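Local coordinates for nuclease-like protein (Chaetomium thermophilum, PDB 6GRB) that probably cuts four-way Holliday junctions and 5'-flap DNA with the help of metal ions, as a GEN1-type junction-resolving nuclease, at residues A[64-78]-A[104-117]. Sequence-based numbering, arbitrary orientation.
Sequences FVRLLSLGIHPIFVF and KRLIRLFGFTAHDA
With chi1 at -73° for F64, and F112 CG likewise beside its backbone N and anti to the carbonyl carbon, the two rings are turned toward each other where the end of helix 55-70 meets the turn after helix 104-109. There the edge of F112 meets the face of F64 (planes at 70°), while F64 turns its own edge to the face of F110 (planes at 81°), two T-shaped pairs that share one ring. The F110 face also receives F64 CB in a CH-pi contact, 3.6 Å from the ring centroid, and L68 CG lies at the ring's edge. F112 is clamped between P74 CG, 3.5 Å from its ring centroid over one face, and F110 O over the opposite face, each displaced toward the rim. L68 CD2 reaches F112 CZ at 3.7 Å.

Beyond this cluster, strands 73-78 and 113-116 run parallel as the last two strands of the mixed sheet of the XPG/PIN-like nuclease core, with 113-116 at its margin. Four bridges, I75-T113 to F78-D116, fix the register. The bond from F76 N to T113 O is 2.9 Å and almost straight, whereas that from T113 N to P74 O is weak. The pairing continues past the strand, where A117 N donates to F78 O.

On the face bearing F76 and F78, I107 CD1 touches F76 CB and, near the plane of the F78 ring, its edge at CZ, 3.7 Å from each. K104, extended beyond CG, lays CE over the centre of the F78 face, 3.9 Å from the ring centroid. The other face carries V77 and H115 against helix 121-130, where H115 NE2 hydrogen-bonds with E124 OE1. The V77 side chain lies about 8 Å from that of E122, a metal ligand seen in another structure of this protein.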
# COMPACT_ATOMS: atom_id res chain seq x y z
N PHE A 64 4.31 6.81 8.86
CA PHE A 64 3.10 7.64 8.81
C PHE A 64 3.44 9.08 8.42
O PHE A 64 2.69 9.73 7.68
CB PHE A 64 2.36 7.59 10.15
CG PHE A 64 1.65 6.30 10.41
CD1 PHE A 64 1.80 5.22 9.56
CD2 PHE A 64 0.78 6.17 11.49
CE1 PHE A 64 1.12 4.03 9.79
CE2 PHE A 64 0.09 4.97 11.73
CZ PHE A 64 0.27 3.90 10.89
N VAL A 65 4.57 9.59 8.93
CA VAL A 65 5.07 10.90 8.52
C VAL A 65 5.44 10.88 7.04
O VAL A 65 5.18 11.85 6.30
CB VAL A 65 6.28 11.33 9.39
CG1 VAL A 65 6.74 12.76 9.04
CG2 VAL A 65 5.96 11.21 10.87
N ARG A 66 6.04 9.79 6.57
CA ARG A 66 6.34 9.68 5.16
C ARG A 66 5.06 9.71 4.32
O ARG A 66 5.01 10.38 3.28
CB ARG A 66 7.15 8.41 4.87
CG ARG A 66 7.73 8.39 3.46
CD ARG A 66 8.84 7.35 3.28
NE ARG A 66 10.00 7.62 4.13
CZ ARG A 66 11.06 8.36 3.78
NH1 ARG A 66 11.13 8.92 2.57
NH2 ARG A 66 12.06 8.54 4.65
N LEU A 67 4.00 9.03 4.78
CA LEU A 67 2.72 9.11 4.07
C LEU A 67 2.11 10.51 4.13
O LEU A 67 1.39 10.91 3.21
CB LEU A 67 1.72 8.09 4.63
CG LEU A 67 1.99 6.59 4.41
CD1 LEU A 67 0.94 5.76 5.17
CD2 LEU A 67 2.07 6.22 2.90
N LEU A 68 2.36 11.25 5.22
CA LEU A 68 1.92 12.64 5.27
C LEU A 68 2.53 13.44 4.13
O LEU A 68 1.84 14.24 3.49
CB LEU A 68 2.29 13.26 6.61
CG LEU A 68 1.27 13.13 7.74
CD1 LEU A 68 1.61 14.17 8.80
CD2 LEU A 68 -0.20 13.28 7.26
N SER A 69 3.82 13.22 3.85
CA SER A 69 4.56 14.05 2.90
C SER A 69 4.35 13.63 1.47
O SER A 69 4.60 14.43 0.56
CB SER A 69 6.05 14.01 3.22
OG SER A 69 6.22 14.17 4.62
N LEU A 70 3.94 12.38 1.24
CA LEU A 70 3.49 11.96 -0.08
C LEU A 70 2.08 12.46 -0.39
O LEU A 70 1.68 12.42 -1.56
CB LEU A 70 3.57 10.42 -0.18
CG LEU A 70 4.93 9.77 0.09
CD1 LEU A 70 4.80 8.29 0.30
CD2 LEU A 70 5.90 10.04 -1.05
N GLY A 71 1.34 12.94 0.59
CA GLY A 71 -0.06 13.30 0.38
C GLY A 71 -0.96 12.13 0.04
O GLY A 71 -1.84 12.26 -0.82
N ILE A 72 -0.78 10.99 0.70
CA ILE A 72 -1.55 9.79 0.41
C ILE A 72 -2.64 9.67 1.47
O ILE A 72 -2.36 9.87 2.66
CB ILE A 72 -0.64 8.55 0.39
CG1 ILE A 72 0.32 8.61 -0.81
CG2 ILE A 72 -1.45 7.24 0.43
CD1 ILE A 72 1.16 7.38 -0.98
N HIS A 73 -3.87 9.38 1.05
CA HIS A 73 -4.98 9.10 1.97
C HIS A 73 -5.02 7.59 2.24
O HIS A 73 -5.51 6.83 1.39
CB HIS A 73 -6.33 9.53 1.40
CG HIS A 73 -6.55 11.02 1.37
ND1 HIS A 73 -7.48 11.62 0.53
CD2 HIS A 73 -5.97 12.02 2.06
CE1 HIS A 73 -7.46 12.92 0.72
NE2 HIS A 73 -6.55 13.19 1.65
N PRO A 74 -4.50 7.13 3.38
CA PRO A 74 -4.39 5.69 3.63
C PRO A 74 -5.54 5.14 4.46
O PRO A 74 -5.96 5.73 5.46
CB PRO A 74 -3.10 5.60 4.44
CG PRO A 74 -3.13 6.85 5.26
CD PRO A 74 -3.83 7.92 4.43
N ILE A 75 -6.02 3.97 4.07
CA ILE A 75 -6.91 3.19 4.94
C ILE A 75 -6.18 1.90 5.31
O ILE A 75 -5.80 1.11 4.44
CB ILE A 75 -8.30 2.95 4.31
CG1 ILE A 75 -9.19 2.16 5.27
CG2 ILE A 75 -8.21 2.23 2.99
CD1 ILE A 75 -10.69 2.35 5.02
N PHE A 76 -5.94 1.73 6.61
CA PHE A 76 -5.17 0.60 7.14
C PHE A 76 -6.12 -0.53 7.51
O PHE A 76 -7.00 -0.33 8.35
CB PHE A 76 -4.37 1.03 8.36
CG PHE A 76 -3.30 2.03 8.05
CD1 PHE A 76 -2.02 1.61 7.78
CD2 PHE A 76 -3.58 3.38 8.06
CE1 PHE A 76 -1.03 2.52 7.50
CE2 PHE A 76 -2.61 4.30 7.80
CZ PHE A 76 -1.33 3.87 7.51
N VAL A 77 -5.94 -1.71 6.94
CA VAL A 77 -6.92 -2.79 7.07
C VAL A 77 -6.38 -3.87 8.01
O VAL A 77 -5.27 -4.38 7.81
CB VAL A 77 -7.31 -3.37 5.70
CG1 VAL A 77 -8.46 -4.42 5.85
CG2 VAL A 77 -7.69 -2.23 4.73
N PHE A 78 -7.17 -4.23 9.01
CA PHE A 78 -6.85 -5.21 10.04
C PHE A 78 -7.64 -6.49 9.78
O PHE A 78 -8.79 -6.43 9.34
CB PHE A 78 -7.17 -4.66 11.45
CG PHE A 78 -6.30 -3.49 11.87
CD1 PHE A 78 -6.51 -2.21 11.34
CD2 PHE A 78 -5.26 -3.67 12.77
CE1 PHE A 78 -5.70 -1.14 11.69
CE2 PHE A 78 -4.43 -2.62 13.14
CZ PHE A 78 -4.64 -1.34 12.60
N LYS A 104 -3.84 1.46 16.21
CA LYS A 104 -5.08 2.13 15.86
C LYS A 104 -5.14 3.52 16.48
O LYS A 104 -5.69 4.46 15.88
CB LYS A 104 -6.28 1.30 16.32
CG LYS A 104 -6.48 0.04 15.52
CD LYS A 104 -7.75 -0.64 15.96
CE LYS A 104 -8.17 -1.67 14.93
NZ LYS A 104 -9.51 -2.25 15.27
N ARG A 105 -4.59 3.67 17.68
CA ARG A 105 -4.48 4.99 18.30
C ARG A 105 -3.59 5.91 17.47
O ARG A 105 -3.95 7.06 17.19
CB ARG A 105 -3.96 4.82 19.73
CG ARG A 105 -3.77 6.11 20.46
CD ARG A 105 -3.60 5.86 21.96
NE ARG A 105 -3.27 7.11 22.66
CZ ARG A 105 -2.18 7.31 23.40
NH1 ARG A 105 -1.29 6.33 23.56
NH2 ARG A 105 -1.96 8.49 23.98
N LEU A 106 -2.42 5.41 17.06
CA LEU A 106 -1.51 6.23 16.27
C LEU A 106 -2.11 6.56 14.90
O LEU A 106 -1.89 7.66 14.38
CB LEU A 106 -0.15 5.54 16.12
CG LEU A 106 0.98 6.37 15.50
CD1 LEU A 106 1.49 7.51 16.43
CD2 LEU A 106 2.13 5.47 15.04
N ILE A 107 -2.87 5.62 14.32
CA ILE A 107 -3.59 5.88 13.08
C ILE A 107 -4.54 7.06 13.25
O ILE A 107 -4.59 7.97 12.41
CB ILE A 107 -4.33 4.62 12.62
CG1 ILE A 107 -3.31 3.56 12.16
CG2 ILE A 107 -5.32 4.98 11.50
CD1 ILE A 107 -3.92 2.20 11.84
N ARG A 108 -5.33 7.07 14.32
CA ARG A 108 -6.27 8.17 14.55
C ARG A 108 -5.53 9.49 14.74
O ARG A 108 -5.85 10.48 14.09
CB ARG A 108 -7.15 7.87 15.77
N LEU A 109 -4.50 9.49 15.60
CA LEU A 109 -3.73 10.70 15.88
C LEU A 109 -3.21 11.36 14.61
O LEU A 109 -3.11 12.59 14.56
CB LEU A 109 -2.57 10.37 16.82
CG LEU A 109 -2.99 10.13 18.28
CD1 LEU A 109 -1.82 9.75 19.14
CD2 LEU A 109 -3.70 11.38 18.81
N PHE A 110 -2.88 10.57 13.58
CA PHE A 110 -2.42 11.11 12.31
C PHE A 110 -3.58 11.46 11.39
O PHE A 110 -3.36 11.87 10.25
CB PHE A 110 -1.49 10.10 11.60
CG PHE A 110 -0.03 10.27 11.91
CD1 PHE A 110 0.52 9.73 13.06
CD2 PHE A 110 0.81 10.95 11.03
CE1 PHE A 110 1.86 9.89 13.36
CE2 PHE A 110 2.16 11.09 11.30
CZ PHE A 110 2.69 10.56 12.46
N GLY A 111 -4.82 11.31 11.86
CA GLY A 111 -5.97 11.51 10.99
C GLY A 111 -6.09 10.49 9.88
O GLY A 111 -6.58 10.83 8.80
N PHE A 112 -5.62 9.26 10.09
CA PHE A 112 -5.77 8.22 9.07
C PHE A 112 -6.93 7.33 9.47
O PHE A 112 -7.49 7.47 10.54
CB PHE A 112 -4.47 7.42 8.87
CG PHE A 112 -3.30 8.23 8.33
CD1 PHE A 112 -3.51 9.40 7.63
CD2 PHE A 112 -1.99 7.80 8.52
CE1 PHE A 112 -2.42 10.14 7.12
CE2 PHE A 112 -0.90 8.53 8.02
CZ PHE A 112 -1.12 9.70 7.32
N THR A 113 -7.31 6.42 8.58
CA THR A 113 -8.48 5.58 8.77
C THR A 113 -8.03 4.17 9.10
O THR A 113 -7.08 3.67 8.50
CB THR A 113 -9.35 5.56 7.53
OG1 THR A 113 -9.68 6.91 7.17
CG2 THR A 113 -10.64 4.77 7.77
N ALA A 114 -8.69 3.57 10.07
CA ALA A 114 -8.47 2.18 10.42
C ALA A 114 -9.75 1.42 10.13
O ALA A 114 -10.84 1.89 10.46
CB ALA A 114 -8.09 2.03 11.91
N HIS A 115 -9.62 0.28 9.48
CA HIS A 115 -10.75 -0.51 9.02
C HIS A 115 -10.49 -1.96 9.42
O HIS A 115 -9.42 -2.51 9.11
CB HIS A 115 -10.91 -0.33 7.51
CG HIS A 115 -11.98 -1.17 6.88
ND1 HIS A 115 -13.29 -1.15 7.29
CD2 HIS A 115 -11.93 -2.01 5.82
CE1 HIS A 115 -14.00 -1.96 6.54
NE2 HIS A 115 -13.20 -2.51 5.64
N ASP A 116 -11.44 -2.57 10.12
CA ASP A 116 -11.33 -3.98 10.49
C ASP A 116 -12.09 -4.78 9.45
O ASP A 116 -13.30 -4.64 9.32
CB ASP A 116 -11.86 -4.22 11.89
CG ASP A 116 -11.22 -3.30 12.92
OD1 ASP A 116 -10.17 -3.67 13.50
OD2 ASP A 116 -11.76 -2.17 13.13
N ALA A 117 -11.36 -5.58 8.66
CA ALA A 117 -12.01 -6.50 7.73
C ALA A 117 -12.77 -7.56 8.52
O ALA A 117 -12.42 -7.88 9.65
CB ALA A 117 -10.97 -7.18 6.84